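PDB 3SFW: dihydropyrimidinase from Brevibacillus agri, which probably uses a two-zinc centre to hydrolyse the cyclic amide bond of dihydropyrimidines, opening the ring as other amidohydrolases of this kind do. Local coordinates for residues A[20-32]-A[383-395]. Residues are numbered along the deposited sequence; the frame is centred on the assembly and turned at random.
Sequences DVLIDGEKVVAIG and GTIAVGSDADIVL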
ATOM      1  N   ASP A  20     -17.533 -44.722   2.968  1.00 16.25           N
ATOM      2  CA  ASP A  20     -16.793 -45.619   2.086  1.00 17.64           C
ATOM      3  C   ASP A  20     -16.796 -45.121   0.647  1.00 15.65           C
ATOM      4  O   ASP A  20     -17.742 -44.459   0.185  1.00 17.35           O
ATOM      5  CB  ASP A  20     -17.384 -47.011   2.145  1.00 18.29           C
ATOM      6  CG  ASP A  20     -17.372 -47.602   3.557  1.00 20.32           C
ATOM      7  OD1 ASP A  20     -16.670 -47.092   4.460  1.00 22.82           O
ATOM      8  OD2 ASP A  20     -18.132 -48.559   3.748  1.00 24.23           O
ATOM      9  N   VAL A  21     -15.776 -45.500  -0.097  1.00 15.40           N
ATOM     10  CA  VAL A  21     -15.673 -45.090  -1.505  1.00 13.44           C
ATOM     11  C   VAL A  21     -15.609 -46.326  -2.369  1.00 16.71           C
ATOM     12  O   VAL A  21     -14.795 -47.213  -2.118  1.00 16.22           O
ATOM     13  CB  VAL A  21     -14.397 -44.230  -1.716  1.00 15.59           C
ATOM     14  CG1 VAL A  21     -14.188 -43.873  -3.199  1.00 16.59           C
ATOM     15  CG2 VAL A  21     -14.493 -42.948  -0.871  1.00 14.74           C
ATOM     16  N   LEU A  22     -16.471 -46.371  -3.385  1.00 15.08           N
ATOM     17  CA  LEU A  22     -16.499 -47.476  -4.336  1.00 16.82           C
ATOM     18  C   LEU A  22     -15.915 -47.074  -5.677  1.00 14.68           C
ATOM     19  O   LEU A  22     -16.351 -46.077  -6.298  1.00 15.81           O
ATOM     20  CB  LEU A  22     -17.951 -47.968  -4.532  1.00 15.49           C
ATOM     21  CG  LEU A  22     -18.113 -49.131  -5.532  1.00 17.15           C
ATOM     22  CD1 LEU A  22     -17.319 -50.327  -4.957  1.00 16.96           C
ATOM     23  CD2 LEU A  22     -19.631 -49.470  -5.599  1.00 16.15           C
ATOM     24  N   ILE A  23     -14.880 -47.810  -6.093  1.00 14.74           N
ATOM     25  CA  ILE A  23     -14.231 -47.594  -7.376  1.00 13.38           C
ATOM     26  C   ILE A  23     -14.638 -48.713  -8.321  1.00 14.35           C
ATOM     27  O   ILE A  23     -14.755 -49.853  -7.895  1.00 16.39           O
ATOM     28  CB  ILE A  23     -12.690 -47.677  -7.180  1.00 13.04           C
ATOM     29  CG1 ILE A  23     -12.203 -46.521  -6.281  1.00 13.59           C
ATOM     30  CG2 ILE A  23     -11.953 -47.575  -8.546  1.00 13.85           C
ATOM     31  CD1 ILE A  23     -10.774 -46.733  -5.731  1.00 13.85           C
ATOM     32  N   ASP A  24     -14.929 -48.380  -9.575  1.00 16.13           N
ATOM     33  CA  ASP A  24     -15.211 -49.421 -10.594  1.00 19.03           C
ATOM     34  C   ASP A  24     -14.360 -49.080 -11.795  1.00 17.22           C
ATOM     35  O   ASP A  24     -14.485 -48.007 -12.367  1.00 15.02           O
ATOM     36  CB  ASP A  24     -16.702 -49.428 -10.975  1.00 20.72           C
ATOM     37  CG  ASP A  24     -17.089 -50.628 -11.879  1.00 26.64           C
ATOM     38  OD1 ASP A  24     -16.224 -51.435 -12.238  1.00 23.36           O
ATOM     39  OD2 ASP A  24     -18.281 -50.783 -12.173  1.00 29.66           O
ATOM     40  N   GLY A  25     -13.335 -49.888 -12.049  1.00 17.16           N
ATOM     41  CA  GLY A  25     -12.461 -49.553 -13.147  1.00 15.24           C
ATOM     42  C   GLY A  25     -11.558 -48.370 -12.742  1.00 15.37           C
ATOM     43  O   GLY A  25     -10.896 -48.436 -11.721  1.00 17.37           O
ATOM     44  N   GLU A  26     -11.570 -47.299 -13.534  1.00 12.81           N
ATOM     45  CA  GLU A  26     -10.613 -46.184 -13.330  1.00 12.55           C
ATOM     46  C   GLU A  26     -11.201 -45.056 -12.471  1.00 14.84           C
ATOM     47  O   GLU A  26     -10.493 -44.099 -12.161  1.00 15.99           O
ATOM     48  CB  GLU A  26     -10.186 -45.617 -14.670  1.00 16.64           C
ATOM     49  CG  GLU A  26      -9.457 -46.639 -15.582  1.00 18.43           C
ATOM     50  CD  GLU A  26      -8.630 -45.948 -16.645  1.00 21.17           C
ATOM     51  OE1 GLU A  26      -9.102 -44.985 -17.236  1.00 23.42           O
ATOM     52  OE2 GLU A  26      -7.484 -46.329 -16.824  1.00 27.23           O
ATOM     53  N   LYS A  27     -12.481 -45.165 -12.141  1.00 15.75           N
ATOM     54  CA  LYS A  27     -13.259 -44.005 -11.659  1.00 15.39           C
ATOM     55  C   LYS A  27     -14.009 -44.303 -10.365  1.00 14.75           C
ATOM     56  O   LYS A  27     -14.360 -45.460 -10.050  1.00 15.18           O
ATOM     57  CB  LYS A  27     -14.246 -43.575 -12.736  1.00 20.42           C
ATOM     58  CG  LYS A  27     -13.548 -42.690 -13.786  1.00 23.66           C
ATOM     59  CD  LYS A  27     -14.478 -42.272 -14.851  1.00 29.58           C
ATOM     60  CE  LYS A  27     -13.717 -41.842 -16.066  1.00 30.06           C
ATOM     61  NZ  LYS A  27     -14.719 -41.510 -17.142  1.00 37.10           N
ATOM     62  N   VAL A  28     -14.213 -43.260  -9.571  1.00 13.03           N
ATOM     63  CA  VAL A  28     -15.073 -43.389  -8.408  1.00 12.50           C
ATOM     64  C   VAL A  28     -16.518 -43.419  -8.881  1.00 13.14           C
ATOM     65  O   VAL A  28     -16.893 -42.612  -9.725  1.00 15.28           O
ATOM     66  CB  VAL A  28     -14.873 -42.185  -7.478  1.00 13.41           C
ATOM     67  CG1 VAL A  28     -15.898 -42.236  -6.322  1.00 12.95           C
ATOM     68  CG2 VAL A  28     -13.409 -42.184  -6.914  1.00 11.57           C
ATOM     69  N   VAL A  29     -17.286 -44.416  -8.423  1.00 14.02           N
ATOM     70  CA  VAL A  29     -18.693 -44.555  -8.854  1.00 15.68           C
ATOM     71  C   VAL A  29     -19.714 -44.385  -7.735  1.00 14.79           C
ATOM     72  O   VAL A  29     -20.892 -44.098  -8.017  1.00 16.69           O
ATOM     73  CB  VAL A  29     -18.957 -45.901  -9.627  1.00 16.42           C
ATOM     74  CG1 VAL A  29     -18.144 -45.921 -10.924  1.00 15.30           C
ATOM     75  CG2 VAL A  29     -18.682 -47.086  -8.729  1.00 17.63           C
ATOM     76  N   ALA A  30     -19.289 -44.509  -6.483  1.00 15.67           N
ATOM     77  CA  ALA A  30     -20.204 -44.261  -5.358  1.00 17.35           C
ATOM     78  C   ALA A  30     -19.468 -43.913  -4.109  1.00 17.92           C
ATOM     79  O   ALA A  30     -18.328 -44.349  -3.885  1.00 15.34           O
ATOM     80  CB  ALA A  30     -21.122 -45.533  -5.102  1.00 18.93           C
ATOM     81  N   ILE A  31     -20.129 -43.150  -3.243  1.00 13.49           N
ATOM     82  CA  ILE A  31     -19.604 -42.881  -1.944  1.00 12.61           C
ATOM     83  C   ILE A  31     -20.799 -42.985  -1.017  1.00 15.67           C
ATOM     84  O   ILE A  31     -21.889 -42.550  -1.377  1.00 14.86           O
ATOM     85  CB  ILE A  31     -19.013 -41.468  -1.885  1.00 12.93           C
ATOM     86  CG1 ILE A  31     -17.915 -41.316  -2.985  1.00 12.92           C
ATOM     87  CG2 ILE A  31     -18.505 -41.186  -0.436  1.00 15.15           C
ATOM     88  CD1 ILE A  31     -17.368 -39.782  -3.048  1.00 14.98           C
ATOM     89  N   GLY A  32     -20.599 -43.563   0.157  1.00 16.56           N
ATOM     90  CA  GLY A  32     -21.757 -43.873   0.984  1.00 18.27           C
ATOM     91  C   GLY A  32     -21.379 -44.562   2.253  1.00 22.98           C
ATOM     92  O   GLY A  32     -20.350 -45.220   2.338  1.00 20.20           O
ATOM     93  N   GLY A 383      -8.020 -34.198  -9.023  1.00 10.09           N
ATOM     94  CA  GLY A 383      -7.892 -33.135  -8.021  1.00 10.90           C
ATOM     95  C   GLY A 383      -8.968 -33.239  -6.961  1.00 11.92           C
ATOM     96  O   GLY A 383      -9.107 -32.366  -6.139  1.00 15.12           O
ATOM     97  N   THR A 384      -9.795 -34.270  -7.041  1.00 10.40           N
ATOM     98  CA  THR A 384     -10.811 -34.429  -5.984  1.00 11.74           C
ATOM     99  C   THR A 384     -11.180 -35.895  -5.726  1.00 13.86           C
ATOM    100  O   THR A 384     -10.672 -36.830  -6.401  1.00 13.82           O
ATOM    101  CB  THR A 384     -12.071 -33.624  -6.319  1.00 16.24           C
ATOM    102  OG1 THR A 384     -12.922 -33.516  -5.144  1.00 18.50           O
ATOM    103  CG2 THR A 384     -12.795 -34.261  -7.535  1.00 15.26           C
ATOM    104  N   ILE A 385     -12.039 -36.097  -4.735  1.00 11.62           N
ATOM    105  CA  ILE A 385     -12.673 -37.385  -4.556  1.00 12.73           C
ATOM    106  C   ILE A 385     -14.182 -37.232  -4.695  1.00 12.23           C
ATOM    107  O   ILE A 385     -14.805 -36.681  -3.828  1.00 15.83           O
ATOM    108  CB  ILE A 385     -12.313 -38.001  -3.199  1.00 11.95           C
ATOM    109  CG1 ILE A 385     -10.798 -38.311  -3.143  1.00  9.70           C
ATOM    110  CG2 ILE A 385     -13.116 -39.346  -2.998  1.00 13.30           C
ATOM    111  CD1 ILE A 385     -10.344 -38.854  -1.802  1.00 10.26           C
ATOM    112  N   ALA A 386     -14.685 -37.604  -5.871  1.00 14.08           N
ATOM    113  CA  ALA A 386     -16.097 -37.397  -6.195  1.00 14.41           C
ATOM    114  C   ALA A 386     -16.502 -38.381  -7.246  1.00 12.93           C
ATOM    115  O   ALA A 386     -15.671 -38.808  -8.045  1.00 14.57           O
ATOM    116  CB  ALA A 386     -16.323 -35.929  -6.679  1.00 12.87           C
ATOM    117  N   VAL A 387     -17.794 -38.722  -7.276  1.00 12.59           N
ATOM    118  CA  VAL A 387     -18.308 -39.523  -8.362  1.00 13.79           C
ATOM    119  C   VAL A 387     -17.943 -38.940  -9.713  1.00 14.72           C
ATOM    120  O   VAL A 387     -18.135 -37.734  -9.972  1.00 16.21           O
ATOM    121  CB  VAL A 387     -19.846 -39.705  -8.243  1.00 14.04           C
ATOM    122  CG1 VAL A 387     -20.389 -40.484  -9.435  1.00 15.57           C
ATOM    123  CG2 VAL A 387     -20.126 -40.483  -6.974  1.00 12.92           C
ATOM    124  N   GLY A 388     -17.420 -39.809 -10.571  1.00 13.37           N
ATOM    125  CA  GLY A 388     -16.985 -39.451 -11.913  1.00 14.12           C
ATOM    126  C   GLY A 388     -15.516 -39.019 -12.071  1.00 13.39           C
ATOM    127  O   GLY A 388     -15.018 -38.946 -13.188  1.00 17.53           O
ATOM    128  N   SER A 389     -14.840 -38.777 -10.960  1.00 14.85           N
ATOM    129  CA  SER A 389     -13.417 -38.416 -10.963  1.00 15.69           C
ATOM    130  C   SER A 389     -12.555 -39.677 -11.100  1.00 12.62           C
ATOM    131  O   SER A 389     -12.983 -40.775 -10.748  1.00 12.96           O
ATOM    132  CB  SER A 389     -13.099 -37.623  -9.688  1.00 22.81           C
ATOM    133  OG  SER A 389     -13.796 -36.347  -9.800  1.00 27.36           O
ATOM    134  N   ASP A 390     -11.386 -39.524 -11.702  1.00 12.51           N
ATOM    135  CA  ASP A 390     -10.412 -40.647 -11.705  1.00  9.83           C
ATOM    136  C   ASP A 390     -10.149 -41.020 -10.246  1.00 11.82           C
ATOM    137  O   ASP A 390     -10.038 -40.150  -9.370  1.00 12.73           O
ATOM    138  CB  ASP A 390      -9.097 -40.197 -12.350  1.00 11.84           C
ATOM    139  CG  ASP A 390      -9.151 -40.158 -13.860  1.00 16.95           C
ATOM    140  OD1 ASP A 390     -10.237 -40.416 -14.456  1.00 14.71           O
ATOM    141  OD2 ASP A 390      -8.113 -39.776 -14.472  1.00 14.60           O
ATOM    142  N   ALA A 391     -10.005 -42.320  -9.989  1.00 10.19           N
ATOM    143  CA  ALA A 391      -9.802 -42.805  -8.659  1.00 12.84           C
ATOM    144  C   ALA A 391      -8.310 -42.644  -8.337  1.00 14.43           C
ATOM    145  O   ALA A 391      -7.565 -43.621  -8.327  1.00 12.79           O
ATOM    146  CB  ALA A 391     -10.221 -44.296  -8.607  1.00 13.13           C
ATOM    147  N   ASP A 392      -7.910 -41.407  -8.062  1.00 10.24           N
ATOM    148  CA  ASP A 392      -6.514 -41.062  -7.773  1.00 10.88           C
ATOM    149  C   ASP A 392      -6.535 -40.632  -6.309  1.00 10.48           C
ATOM    150  O   ASP A 392      -7.044 -39.533  -5.955  1.00 13.11           O
ATOM    151  CB  ASP A 392      -6.059 -39.863  -8.633  1.00 10.24           C
ATOM    152  CG  ASP A 392      -5.777 -40.220 -10.090  1.00 11.50           C
ATOM    153  OD1 ASP A 392      -6.284 -41.261 -10.603  1.00 11.37           O
ATOM    154  OD2 ASP A 392      -5.141 -39.363 -10.745  1.00 10.82           O
ATOM    155  N   ILE A 393      -6.205 -41.573  -5.433  1.00 11.87           N
ATOM    156  CA  ILE A 393      -6.514 -41.447  -4.035  1.00 11.53           C
ATOM    157  C   ILE A 393      -5.302 -41.874  -3.207  1.00 12.54           C
ATOM    158  O   ILE A 393      -4.629 -42.856  -3.529  1.00 12.10           O
ATOM    159  CB  ILE A 393      -7.733 -42.357  -3.687  1.00 11.12           C
ATOM    160  CG1 ILE A 393      -8.955 -41.849  -4.447  1.00 14.35           C
ATOM    161  CG2 ILE A 393      -7.998 -42.379  -2.099  1.00 11.66           C
ATOM    162  CD1 ILE A 393     -10.160 -42.785  -4.354  1.00 13.86           C
ATOM    163  N   VAL A 394      -5.064 -41.154  -2.114  1.00 13.35           N
ATOM    164  CA  VAL A 394      -3.986 -41.486  -1.180  1.00 10.95           C
ATOM    165  C   VAL A 394      -4.591 -41.912   0.143  1.00 13.43           C
ATOM    166  O   VAL A 394      -5.461 -41.214   0.689  1.00 13.59           O
ATOM    167  CB  VAL A 394      -3.070 -40.268  -0.961  1.00 11.22           C
ATOM    168  CG1 VAL A 394      -2.004 -40.588   0.082  1.00 10.76           C
ATOM    169  CG2 VAL A 394      -2.420 -39.877  -2.290  1.00 13.07           C
ATOM    170  N   LEU A 395      -4.132 -43.056   0.679  1.00 11.64           N
ATOM    171  CA  LEU A 395      -4.460 -43.419   2.031  1.00 13.18           C
ATOM    172  C   LEU A 395      -3.333 -42.913   2.922  1.00 12.61           C
ATOM    173  O   LEU A 395      -2.177 -43.331   2.751  1.00 12.58           O
ATOM    174  CB  LEU A 395      -4.574 -44.956   2.155  1.00 12.26           C
ATOM    175  CG  LEU A 395      -5.659 -45.650   1.317  1.00 19.38           C
ATOM    176  CD1 LEU A 395      -5.962 -47.047   1.884  1.00 18.44           C
ATOM    177  CD2 LEU A 395      -6.864 -44.864   1.160  1.00 23.24           C
TER
HETATM  178  O   HOH W   1     -16.432 -39.413 -15.522  1.00 34.17           O
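Val-28 sits over the type II turn Ala-386 to Ser-389 with its isopropyl group straddling two surfaces. With CG1 anti to the backbone N (chi1 174°), that methyl lies against the peptide of Ala-386, 3.8 Å from Ala-386 O, while CG2 is turned the other way, to CA of Ala-391 and the CD1 tip of Ile-393. The backbone of Val-28 is gripped at both ends: its N reaches Ser-389 O at 3.0 Å, nearly along the C=O axis, and its O accepts Gly-388 N at 3.0 Å, the donor tilted 26° from the carbonyl plane. Two residues earlier, at the turn of the hairpin, Glu-26 O takes the N-H of Ala-391 at 2.8 Å, and a single beta bridge pairs Lys-27 with Asp-390. Ala-391 CB points into the hairpin and is cupped by Ile-23, whose CG1, CG2 and CD1 all touch it, CG2 at 3.7 Å. Alongside, the CD1 ends of Ile-23 and Ile-393 meet at 4.2 Å, and Ile-31 lays CD1 on the backbone of Ile-385 and Ala-386. An alanine at Val-28 would keep the backbone bonds, but loss of CG1 and CG2 would probably open a gap between the hairpin, the Ala-386 peptide and Ala-391, leaving Ile-393 CD1 with fewer apolar neighbours. The extended Lys-27 chain runs past Gly-388 O, and a water bridges NZ to that oxygen; Asp-390, 5.3 Å from NZ at OD1, instead pairs through OD2 with Lys-382. Strand 27-32 continues the sheet into a second subunit through Ala-30 to Gly-32. Three backbone bonds along one edge of an aliphatic cluster thus set the register between the N-terminal beta hairpin and the segment entering strand 393-403, while the packed methyl groups probably keep water from between them.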